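Side-chain contacts in NAD_Gly3P_dh, NAD-dependent glycerol-3-phosphate dehydrogenase (Streptosporangium roseum, PDB 5OCM), which probably reduces imines to amines with NADPH, as an imine reductase related to the beta-hydroxyacid dehydrogenases: residues V65-D69 with H70-R74; L231-T234 with I235-V239. One frame throughout, in Å; residues are numbered along the deposited sequence.

Interaction 1: residues V65-D69 with H70-R74; sequences VCVSD and HAAVR. With NAP (NADP nicotinamide-adenine-dinucleotide phosphate), chain G.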
ATOM      1  N   VAL A  65      -6.909  16.400  23.407  1.00 13.60           N
ATOM      2  CA  VAL A  65      -5.491  16.635  23.517  1.00 15.12           C
ATOM      3  C   VAL A  65      -4.793  16.012  22.318  1.00 15.95           C
ATOM      4  O   VAL A  65      -5.042  14.827  21.991  1.00 14.84           O
ATOM      5  CB  VAL A  65      -4.867  16.149  24.862  1.00 18.89           C
ATOM      6  CG1 VAL A  65      -5.354  14.861  25.340  1.00 23.73           C
ATOM      7  CG2 VAL A  65      -3.363  16.272  24.891  1.00 19.61           C
ATOM      8  N   CYS A  66      -3.854  16.755  21.742  1.00 13.76           N
ATOM      9  CA  CYS A  66      -3.075  16.255  20.586  1.00 14.84           C
ATOM     10  C   CYS A  66      -1.684  16.831  20.670  1.00 15.20           C
ATOM     11  O   CYS A  66      -1.394  17.875  20.119  1.00 15.96           O
ATOM     12  CB  CYS A  66      -3.764  16.574  19.300  1.00 16.32           C
ATOM     13  SG  CYS A  66      -2.935  15.802  17.867  1.00 17.95           S
ATOM     14  N   VAL A  67      -0.848  16.168  21.482  1.00 14.22           N
ATOM     15  CA  VAL A  67       0.549  16.587  21.699  1.00 14.86           C
ATOM     16  C   VAL A  67       1.479  15.515  21.138  1.00 14.63           C
ATOM     17  O   VAL A  67       1.031  14.618  20.395  1.00 16.55           O
ATOM     18  CB  VAL A  67       0.829  16.985  23.166  1.00 14.19           C
ATOM     19  CG1 VAL A  67       0.029  18.238  23.506  1.00 14.51           C
ATOM     20  CG2 VAL A  67       0.526  15.820  24.134  1.00 14.66           C
ATOM     21  N   SER A  68       2.779  15.605  21.393  1.00 15.91           N
ATOM     22  CA  SER A  68       3.721  14.730  20.688  1.00 16.24           C
ATOM     23  C   SER A  68       3.577  13.239  21.112  1.00 16.24           C
ATOM     24  O   SER A  68       3.346  12.381  20.276  1.00 17.09           O
ATOM     25  CB  SER A  68       5.156  15.242  20.913  1.00 17.27           C
ATOM     26  OG  SER A  68       5.344  15.311  22.345  1.00 17.72           O
ATOM     27  N   ASP A  69       3.660  12.958  22.398  1.00 15.03           N
ATOM     28  CA  ASP A  69       3.680  11.573  22.870  1.00 15.76           C
ATOM     29  C   ASP A  69       3.122  11.470  24.274  1.00 13.94           C
ATOM     30  O   ASP A  69       2.720  12.460  24.857  1.00 13.84           O
ATOM     31  CB  ASP A  69       5.116  11.011  22.780  1.00 17.54           C
ATOM     32  CG  ASP A  69       6.110  11.799  23.653  1.00 21.22           C
ATOM     33  OD1 ASP A  69       5.735  12.566  24.613  1.00 17.41           O
ATOM     34  OD2 ASP A  69       7.311  11.565  23.437  1.00 23.41           O
ATOM     35  N   HIS A  70       3.105  10.262  24.786  1.00 14.38           N
ATOM     36  CA  HIS A  70       2.520   9.936  26.083  1.00 15.59           C
ATOM     37  C   HIS A  70       3.131  10.757  27.220  1.00 15.15           C
ATOM     38  O   HIS A  70       2.434  11.199  28.155  1.00 16.11           O
ATOM     39  CB  HIS A  70       2.729   8.442  26.379  1.00 17.21           C
ATOM     40  CG  HIS A  70       2.050   7.969  27.634  1.00 17.20           C
ATOM     41  ND1 HIS A  70       2.728   7.487  28.732  1.00 20.80           N
ATOM     42  CD2 HIS A  70       0.743   7.887  27.945  1.00 14.72           C
ATOM     43  CE1 HIS A  70       1.844   7.002  29.603  1.00 18.74           C
ATOM     44  NE2 HIS A  70       0.658   7.422  29.237  1.00 21.75           N
ATOM     45  N   ALA A  71       4.457  10.939  27.174  1.00 16.35           N
ATOM     46  CA  ALA A  71       5.141  11.746  28.206  1.00 17.29           C
ATOM     47  C   ALA A  71       4.580  13.193  28.240  1.00 16.63           C
ATOM     48  O   ALA A  71       4.325  13.729  29.319  1.00 16.62           O
ATOM     49  CB  ALA A  71       6.651  11.767  28.010  1.00 16.94           C
ATOM     50  N   ALA A  72       4.378  13.774  27.062  1.00 15.33           N
ATOM     51  CA  ALA A  72       3.727  15.061  26.958  1.00 14.58           C
ATOM     52  C   ALA A  72       2.300  15.084  27.433  1.00 15.11           C
ATOM     53  O   ALA A  72       1.869  16.030  28.152  1.00 14.86           O
ATOM     54  CB  ALA A  72       3.834  15.594  25.502  1.00 16.03           C
ATOM     55  N   VAL A  73       1.553  14.023  27.115  1.00 14.81           N
ATOM     56  CA  VAL A  73       0.181  13.894  27.567  1.00 15.76           C
ATOM     57  C   VAL A  73       0.152  13.934  29.117  1.00 15.97           C
ATOM     58  O   VAL A  73      -0.636  14.669  29.700  1.00 13.39           O
ATOM     59  CB  VAL A  73      -0.457  12.585  27.104  1.00 17.35           C
ATOM     60  CG1 VAL A  73      -1.801  12.321  27.824  1.00 19.43           C
ATOM     61  CG2 VAL A  73      -0.683  12.629  25.607  1.00 17.98           C
ATOM     62  N   ARG A  74       1.006  13.140  29.736  1.00 17.51           N
ATOM     63  CA  ARG A  74       1.047  13.080  31.208  1.00 21.41           C
ATOM     64  C   ARG A  74       1.447  14.454  31.787  1.00 21.14           C
ATOM     65  O   ARG A  74       0.834  14.901  32.756  1.00 22.36           O
ATOM     66  CB  ARG A  74       2.019  11.994  31.724  1.00 25.24           C
ATOM     67  CG  ARG A  74       1.493  10.540  31.495  1.00 29.34           C
ATOM     68  CD  ARG A  74       2.066   9.397  32.340  1.00 40.06           C
ATOM     69  NE  ARG A  74       3.280   9.679  33.100  1.00 50.70           N
ATOM     70  CZ  ARG A  74       4.542   9.666  32.605  1.00 59.86           C
ATOM     71  NH1 ARG A  74       4.797   9.437  31.302  1.00 54.01           N
ATOM     72  NH2 ARG A  74       5.565   9.953  33.422  1.00 61.98           N
TER
HETATM   73  PA  NAP G 301       4.002  18.685  16.221  1.00 17.36           P
HETATM   74  O1A NAP G 301       3.800  19.695  15.094  1.00 15.58           O
HETATM   75  O2A NAP G 301       5.418  18.372  16.386  1.00 16.42           O
HETATM   76  O5B NAP G 301       3.346  19.188  17.631  1.00 15.99           O
HETATM   77  C5B NAP G 301       3.778  18.613  18.859  1.00 14.86           C
HETATM   78  C4B NAP G 301       2.877  19.268  19.878  1.00 14.19           C
HETATM   79  O4B NAP G 301       3.042  18.699  21.165  1.00 15.15           O
HETATM   80  C3B NAP G 301       3.082  20.808  20.033  1.00 15.66           C
HETATM   81  O3B NAP G 301       1.823  21.488  20.248  1.00 15.10           O
HETATM   82  C2B NAP G 301       3.960  20.858  21.300  1.00 16.06           C
HETATM   83  O2B NAP G 301       3.986  22.134  21.966  1.00 18.70           O
HETATM   84  C1B NAP G 301       3.331  19.759  22.112  1.00 15.43           C
HETATM   85  N9A NAP G 301       4.173  19.265  23.185  1.00 15.99           N
HETATM   86  C8A NAP G 301       5.287  18.531  23.110  1.00 16.08           C
HETATM   87  N7A NAP G 301       5.772  18.261  24.313  1.00 16.12           N
HETATM   88  C5A NAP G 301       4.939  18.855  25.190  1.00 16.47           C
HETATM   89  C6A NAP G 301       4.862  18.961  26.636  1.00 18.17           C
HETATM   90  N6A NAP G 301       5.831  18.352  27.424  1.00 20.38           N
HETATM   91  N1A NAP G 301       3.897  19.738  27.175  1.00 17.31           N
HETATM   92  C2A NAP G 301       2.952  20.342  26.422  1.00 18.46           C
HETATM   93  N3A NAP G 301       2.929  20.271  25.075  1.00 15.39           N
HETATM   94  C4A NAP G 301       3.891  19.538  24.462  1.00 17.09           C
HETATM   95  O3  NAP G 301       3.297  17.289  15.993  1.00 16.02           O
HETATM   96  PN  NAP G 301       1.888  17.093  15.169  1.00 15.68           P
HETATM   97  O1N NAP G 301       2.196  16.721  13.776  1.00 15.84           O
HETATM   98  O2N NAP G 301       0.855  18.144  15.606  1.00 14.81           O
HETATM   99  O5D NAP G 301       1.557  15.686  15.893  1.00 14.92           O
HETATM  100  C5D NAP G 301       0.861  15.710  17.142  1.00 16.13           C
HETATM  101  C4D NAP G 301       0.370  14.299  17.397  1.00 13.98           C
HETATM  102  O4D NAP G 301      -0.576  13.932  16.305  1.00 13.59           O
HETATM  103  C3D NAP G 301       1.542  13.299  17.455  1.00 14.34           C
HETATM  104  O3D NAP G 301       1.299  12.287  18.449  1.00 12.90           O
HETATM  105  C2D NAP G 301       1.473  12.711  16.036  1.00 13.48           C
HETATM  106  O2D NAP G 301       2.054  11.409  15.862  1.00 13.78           O
HETATM  107  C1D NAP G 301      -0.059  12.735  15.788  1.00 13.16           C
HETATM  108  N1N NAP G 301      -0.420  12.704  14.385  1.00 13.01           N
HETATM  109  C2N NAP G 301       0.026  13.619  13.548  1.00 15.24           C
HETATM  110  C3N NAP G 301      -0.302  13.566  12.180  1.00 15.03           C
HETATM  111  C7N NAP G 301       0.224  14.519  11.174  1.00 15.38           C
HETATM  112  O7N NAP G 301      -0.046  14.239   9.986  1.00 15.79           O
HETATM  113  N7N NAP G 301       0.930  15.553  11.538  1.00 17.63           N
HETATM  114  C4N NAP G 301      -1.167  12.560  11.720  1.00 14.92           C
HETATM  115  C5N NAP G 301      -1.697  11.683  12.662  1.00 15.49           C
HETATM  116  C6N NAP G 301      -1.297  11.793  13.982  1.00 15.19           C
HETATM  117  P2B NAP G 301       5.032  23.253  21.485  1.00 20.18           P
HETATM  118  O1X NAP G 301       4.402  23.904  20.298  1.00 16.26           O
HETATM  119  O2X NAP G 301       5.143  24.044  22.744  1.00 20.16           O
HETATM  120  O3X NAP G 301       6.353  22.503  21.301  1.00 16.57           O
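V67 CG2 pushes into the first turn of helix 70-77, and this is the tight, buried part of the contact: the methyl lies 3.6 Å from A72 CB and 3.7 Å from V73 CG2. V67 takes the rotation (chi1 -66°) that leaves CG1 beside its own backbone N and near the NADP+ adenosine, while CG2 turns to the helix. A72 CB closes this apolar patch on the cofactor side, 3.5 Å from C5A of the adenine, and S68 OG packs alongside the same methyl. The outer, more exposed side is polar. There D69 stands at the N-cap, its carboxylate folded back (chi1 61°) for OD1 to accept from A72 N at 3.0 Å, the amide arriving nearly along the C-O axis and the bond almost straight at 166°. The carbonyl of D69 takes V73 N as well, 3.0 Å from D69 O, so two amides of the first turn are tied to one residue. The carboxylate would also suit the positive end of the helix dipole. S68 O and V67 O both lie close to the O3D hydroxyl of the nicotinamide ribose. Strand 62-65, a short loop along the cofactor and helix 70-77 form a beta-alpha unit of the Rossmann-type dinucleotide-binding fold.

Interaction 2: residues L231-T234 with I235-V239; sequences LDAT and IDTHV. With 9RH (2,2,2-trifluoromethyl acetophenone hydrate), chain H; NAP (NADP nicotinamide-adenine-dinucleotide phosphate), chain B.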
ATOM      1  N   LEU A 231      -4.518 -19.510  -5.217  1.00 18.97           N
ATOM      2  CA  LEU A 231      -5.590 -19.307  -6.167  1.00 22.50           C
ATOM      3  C   LEU A 231      -5.198 -18.353  -7.299  1.00 21.36           C
ATOM      4  O   LEU A 231      -5.734 -18.416  -8.367  1.00 20.12           O
ATOM      5  CB  LEU A 231      -6.854 -18.833  -5.511  1.00 25.43           C
ATOM      6  CG  LEU A 231      -7.359 -19.914  -4.493  1.00 29.15           C
ATOM      7  CD1 LEU A 231      -8.498 -19.341  -3.645  1.00 33.05           C
ATOM      8  CD2 LEU A 231      -7.777 -21.216  -5.168  1.00 35.43           C
ATOM      9  N   ASP A 232      -4.263 -17.492  -7.003  1.00 20.33           N
ATOM     10  CA  ASP A 232      -3.749 -16.492  -7.950  1.00 22.60           C
ATOM     11  C   ASP A 232      -2.339 -16.787  -8.385  1.00 20.63           C
ATOM     12  O   ASP A 232      -2.099 -16.973  -9.587  1.00 23.66           O
ATOM     13  CB  ASP A 232      -3.906 -15.018  -7.442  1.00 19.75           C
ATOM     14  CG  ASP A 232      -3.538 -14.850  -5.931  1.00 19.81           C
ATOM     15  OD1 ASP A 232      -2.895 -15.741  -5.325  1.00 17.24           O
ATOM     16  OD2 ASP A 232      -3.907 -13.774  -5.405  1.00 21.42           O
ATOM     17  N   ALA A 233      -1.400 -16.837  -7.441  1.00 18.49           N
ATOM     18  CA  ALA A 233       0.010 -17.025  -7.698  1.00 18.78           C
ATOM     19  C   ALA A 233       0.638 -17.729  -6.509  1.00 19.16           C
ATOM     20  O   ALA A 233       0.301 -17.436  -5.346  1.00 18.61           O
ATOM     21  CB  ALA A 233       0.683 -15.671  -7.895  1.00 17.67           C
ATOM     22  N   THR A 234       1.586 -18.630  -6.751  1.00 15.48           N
ATOM     23  CA  THR A 234       2.349 -19.257  -5.704  1.00 17.93           C
ATOM     24  C   THR A 234       3.469 -18.341  -5.187  1.00 16.55           C
ATOM     25  O   THR A 234       3.945 -17.398  -5.880  1.00 16.10           O
ATOM     26  CB  THR A 234       3.028 -20.552  -6.208  1.00 21.30           C
ATOM     27  OG1 THR A 234       3.919 -20.224  -7.278  1.00 19.28           O
ATOM     28  CG2 THR A 234       2.014 -21.564  -6.741  1.00 22.34           C
ATOM     29  N   ILE A 235       3.915 -18.598  -3.959  1.00 16.87           N
ATOM     30  CA  ILE A 235       5.098 -17.924  -3.443  1.00 18.18           C
ATOM     31  C   ILE A 235       6.319 -18.114  -4.381  1.00 19.51           C
ATOM     32  O   ILE A 235       7.112 -17.183  -4.586  1.00 17.81           O
ATOM     33  CB  ILE A 235       5.385 -18.322  -2.015  1.00 19.71           C
ATOM     34  CG1 ILE A 235       4.294 -17.704  -1.116  1.00 19.67           C
ATOM     35  CG2 ILE A 235       6.751 -17.802  -1.558  1.00 19.70           C
ATOM     36  CD1 ILE A 235       4.363 -18.209   0.335  1.00 18.87           C
ATOM     37  N   ASP A 236       6.455 -19.304  -4.980  1.00 18.36           N
ATOM     38  CA  ASP A 236       7.558 -19.498  -5.942  1.00 19.19           C
ATOM     39  C   ASP A 236       7.462 -18.509  -7.103  1.00 16.22           C
ATOM     40  O   ASP A 236       8.481 -17.928  -7.524  1.00 16.18           O
ATOM     41  CB  ASP A 236       7.539 -20.938  -6.532  1.00 22.91           C
ATOM     42  CG  ASP A 236       7.997 -21.999  -5.547  1.00 24.55           C
ATOM     43  OD1 ASP A 236       8.925 -21.734  -4.753  1.00 25.32           O
ATOM     44  OD2 ASP A 236       7.439 -23.109  -5.640  1.00 27.10           O
ATOM     45  N   THR A 237       6.263 -18.284  -7.594  1.00 15.13           N
ATOM     46  CA  THR A 237       6.058 -17.340  -8.695  1.00 17.55           C
ATOM     47  C   THR A 237       6.377 -15.893  -8.230  1.00 17.50           C
ATOM     48  O   THR A 237       7.074 -15.127  -8.944  1.00 14.31           O
ATOM     49  CB  THR A 237       4.629 -17.461  -9.238  1.00 21.44           C
ATOM     50  OG1 THR A 237       4.473 -18.757  -9.779  1.00 20.13           O
ATOM     51  CG2 THR A 237       4.306 -16.475 -10.271  1.00 20.07           C
ATOM     52  N   HIS A 238       5.891 -15.540  -7.046  1.00 17.12           N
ATOM     53  CA  HIS A 238       6.277 -14.274  -6.439  1.00 16.31           C
ATOM     54  C   HIS A 238       7.804 -14.060  -6.387  1.00 17.24           C
ATOM     55  O   HIS A 238       8.314 -12.996  -6.767  1.00 16.14           O
ATOM     56  CB  HIS A 238       5.694 -14.105  -4.998  1.00 16.14           C
ATOM     57  CG  HIS A 238       4.238 -13.711  -4.950  1.00 16.40           C
ATOM     58  ND1 HIS A 238       3.836 -12.387  -4.892  1.00 17.09           N
ATOM     59  CD2 HIS A 238       3.101 -14.447  -4.856  1.00 16.21           C
ATOM     60  CE1 HIS A 238       2.512 -12.350  -4.774  1.00 16.74           C
ATOM     61  NE2 HIS A 238       2.040 -13.576  -4.747  1.00 16.14           N
ATOM     62  N   VAL A 239       8.534 -15.035  -5.851  1.00 18.53           N
ATOM     63  CA  VAL A 239       9.962 -14.844  -5.590  1.00 17.97           C
ATOM     64  C   VAL A 239      10.729 -14.687  -6.917  1.00 18.99           C
ATOM     65  O   VAL A 239      11.731 -13.930  -6.944  1.00 17.95           O
ATOM     66  CB  VAL A 239      10.595 -15.955  -4.707  1.00 23.73           C
ATOM     67  CG1 VAL A 239      12.065 -15.994  -4.747  1.00 29.72           C
ATOM     68  CG2 VAL A 239      10.007 -15.927  -3.258  1.00 21.20           C
TER
HETATM   69  O1  9RH H 302       3.643 -12.943  -8.029  1.00 22.89           O
HETATM   70  C1  9RH H 302       3.554 -11.892  -9.018  1.00 21.87           C
HETATM   71  O2  9RH H 302       4.490 -10.861  -8.821  1.00 23.48           O
HETATM   72  C2  9RH H 302       2.158 -11.275  -9.071  1.00 21.42           C
HETATM   73  C3  9RH H 302       1.158 -11.765  -8.252  1.00 20.16           C
HETATM   74  C4  9RH H 302      -0.076 -11.130  -8.197  1.00 22.92           C
HETATM   75  C5  9RH H 302      -0.329 -10.029  -8.979  1.00 22.41           C
HETATM   76  C6  9RH H 302       0.659  -9.549  -9.825  1.00 22.43           C
HETATM   77  C7  9RH H 302       1.902 -10.167  -9.859  1.00 19.63           C
HETATM   78  C8  9RH H 302       3.839 -12.583 -10.318  1.00 24.60           C
HETATM   79  F1  9RH H 302       5.016 -13.227 -10.245  1.00 21.88           F
HETATM   80  F2  9RH H 302       3.847 -11.714 -11.367  1.00 26.60           F
HETATM   81  F3  9RH H 302       2.865 -13.458 -10.508  1.00 26.33           F
HETATM   82  PA  NAP B 301       2.375 -20.948 -13.587  1.00 21.10           P
HETATM   83  O1A NAP B 301       3.643 -21.413 -12.854  1.00 20.69           O
HETATM   84  O2A NAP B 301       1.019 -21.344 -13.066  1.00 21.05           O
HETATM   85  O5B NAP B 301       2.563 -21.242 -15.210  1.00 19.22           O
HETATM   86  C5B NAP B 301       3.871 -21.237 -15.742  1.00 18.29           C
HETATM   87  C4B NAP B 301       3.670 -21.592 -17.220  1.00 17.76           C
HETATM   88  O4B NAP B 301       4.968 -21.563 -17.824  1.00 16.97           O
HETATM   89  C3B NAP B 301       3.094 -22.983 -17.544  1.00 18.08           C
HETATM   90  O3B NAP B 301       2.304 -22.814 -18.722  1.00 17.92           O
HETATM   91  C2B NAP B 301       4.353 -23.826 -17.800  1.00 17.76           C
HETATM   92  O2B NAP B 301       4.166 -24.970 -18.578  1.00 17.56           O
HETATM   93  C1B NAP B 301       5.152 -22.804 -18.579  1.00 17.87           C
HETATM   94  N9A NAP B 301       6.566 -23.136 -18.661  1.00 17.32           N
HETATM   95  C8A NAP B 301       7.450 -23.156 -17.651  1.00 18.77           C
HETATM   96  N7A NAP B 301       8.646 -23.555 -18.133  1.00 20.11           N
HETATM   97  C5A NAP B 301       8.503 -23.816 -19.468  1.00 21.71           C
HETATM   98  C6A NAP B 301       9.372 -24.300 -20.542  1.00 22.81           C
HETATM   99  N6A NAP B 301      10.639 -24.535 -20.221  1.00 22.77           N
HETATM  100  N1A NAP B 301       8.857 -24.514 -21.759  1.00 21.08           N
HETATM  101  C2A NAP B 301       7.560 -24.244 -22.003  1.00 23.18           C
HETATM  102  N3A NAP B 301       6.680 -23.820 -21.044  1.00 20.26           N
HETATM  103  C4A NAP B 301       7.113 -23.619 -19.791  1.00 19.94           C
HETATM  104  O3  NAP B 301       2.633 -19.405 -13.657  1.00 17.40           O
HETATM  105  PN  NAP B 301       1.521 -18.266 -13.926  1.00 16.38           P
HETATM  106  O1N NAP B 301       0.889 -17.788 -12.654  1.00 17.17           O
HETATM  107  O2N NAP B 301       0.639 -18.644 -15.094  1.00 17.76           O
HETATM  108  O5D NAP B 301       2.523 -17.145 -14.357  1.00 14.22           O
HETATM  109  C5D NAP B 301       2.903 -16.921 -15.742  1.00 14.78           C
HETATM  110  C4D NAP B 301       3.648 -15.659 -15.941  1.00 15.14           C
HETATM  111  O4D NAP B 301       2.705 -14.576 -15.746  1.00 17.45           O
HETATM  112  C3D NAP B 301       4.771 -15.455 -14.935  1.00 15.63           C
HETATM  113  O3D NAP B 301       5.790 -14.736 -15.619  1.00 14.82           O
HETATM  114  C2D NAP B 301       4.184 -14.552 -13.840  1.00 15.00           C
HETATM  115  O2D NAP B 301       5.196 -13.849 -13.065  1.00 16.48           O
HETATM  116  C1D NAP B 301       3.204 -13.743 -14.658  1.00 17.04           C
HETATM  117  N1N NAP B 301       2.074 -13.182 -13.859  1.00 17.15           N
HETATM  118  C2N NAP B 301       1.355 -13.982 -13.066  1.00 16.06           C
HETATM  119  C3N NAP B 301       0.312 -13.519 -12.284  1.00 16.06           C
HETATM  120  C7N NAP B 301      -0.516 -14.380 -11.359  1.00 16.14           C
HETATM  121  O7N NAP B 301      -1.180 -13.769 -10.472  1.00 16.08           O
HETATM  122  N7N NAP B 301      -0.492 -15.705 -11.520  1.00 15.57           N
HETATM  123  C4N NAP B 301       0.078 -12.142 -12.285  1.00 16.55           C
HETATM  124  C5N NAP B 301       0.835 -11.287 -13.141  1.00 17.44           C
HETATM  125  C6N NAP B 301       1.875 -11.814 -13.908  1.00 16.53           C
HETATM  126  P2B NAP B 301       3.801 -26.377 -17.886  1.00 17.02           P
HETATM  127  O1X NAP B 301       2.341 -26.336 -17.535  1.00 16.33           O
HETATM  128  O2X NAP B 301       4.212 -27.331 -18.923  1.00 16.64           O
HETATM  129  O3X NAP B 301       4.621 -26.432 -16.639  1.00 16.17           O
HETATM  130  O   HOH W   1      -0.227 -15.107  -3.879  1.00 17.35           O
HETATM  131  O   HOH W   2       1.823 -19.049  -9.943  1.00 24.02           O
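T234 and T237 meet hydroxyl to hydroxyl, their side chains crossing at about a right angle, with OG1 of T234 3.0 Å from OG1 of T237 in a hydrogen bond that either could donate. T234 sits at the N-cap of helix 235-252, and its chi1 of 61° swings OG1 over the start of the helix. In T237 the hydroxyl lies beside its own backbone N, which leaves CG2 anti to that N (OG1 chi1 -64°) and directed at the trifluoromethyl group of the bound ketone hydrate, 3.3 Å from F1. A water joins T234 N and T237 OG1 to the cofactor phosphate oxygen O1N. The helix start thus forms one wall of the active-site cleft at the dimer interface, where this C-terminal helical domain meets NADP+ held largely by the second subunit; D232 O receives the carboxamide N7N at 2.8 Å. One turn on, the H238 backbone N donates to T234 O at 2.9 Å, almost straight. The imidazole of H238 lies with one face under the ligand, whose O1 stands 3.1 Å above the plane, over the ring centre. At the ring edge, in its plane, a second water is hydrogen-bonded to NE2, D232 OD1 and A233 O. On ND1 the ring is hydrogen-bonded to W178 of the second subunit, so both nitrogens are engaged and the ring's rotation is fixed. A233 CB approaches the ring obliquely, 4.0 Å from NE2, and also packs against the nicotinamide carboxamide.

In the fold
Both contacts sit where a loop turns into a helix, with an N-cap residue and a cofactor beside it, yet they lie on opposite sides of the chain's centre, their centres about 44 Å apart. Interaction 1 belongs to the nucleotide-binding domain: V67 and A72 pack by the adenosine of NADP+ while the loop carbonyls reach the nicotinamide ribose, and no other protein chain touches it. Interaction 2 belongs to the C-terminal helical domain and relies mainly on polar groups, with hydroxyls, an imidazole and waters facing the nicotinamide, the phosphate and the ketone hydrate. It borders the second subunit, so each cofactor is served by residues of both chains. Both are partly buried.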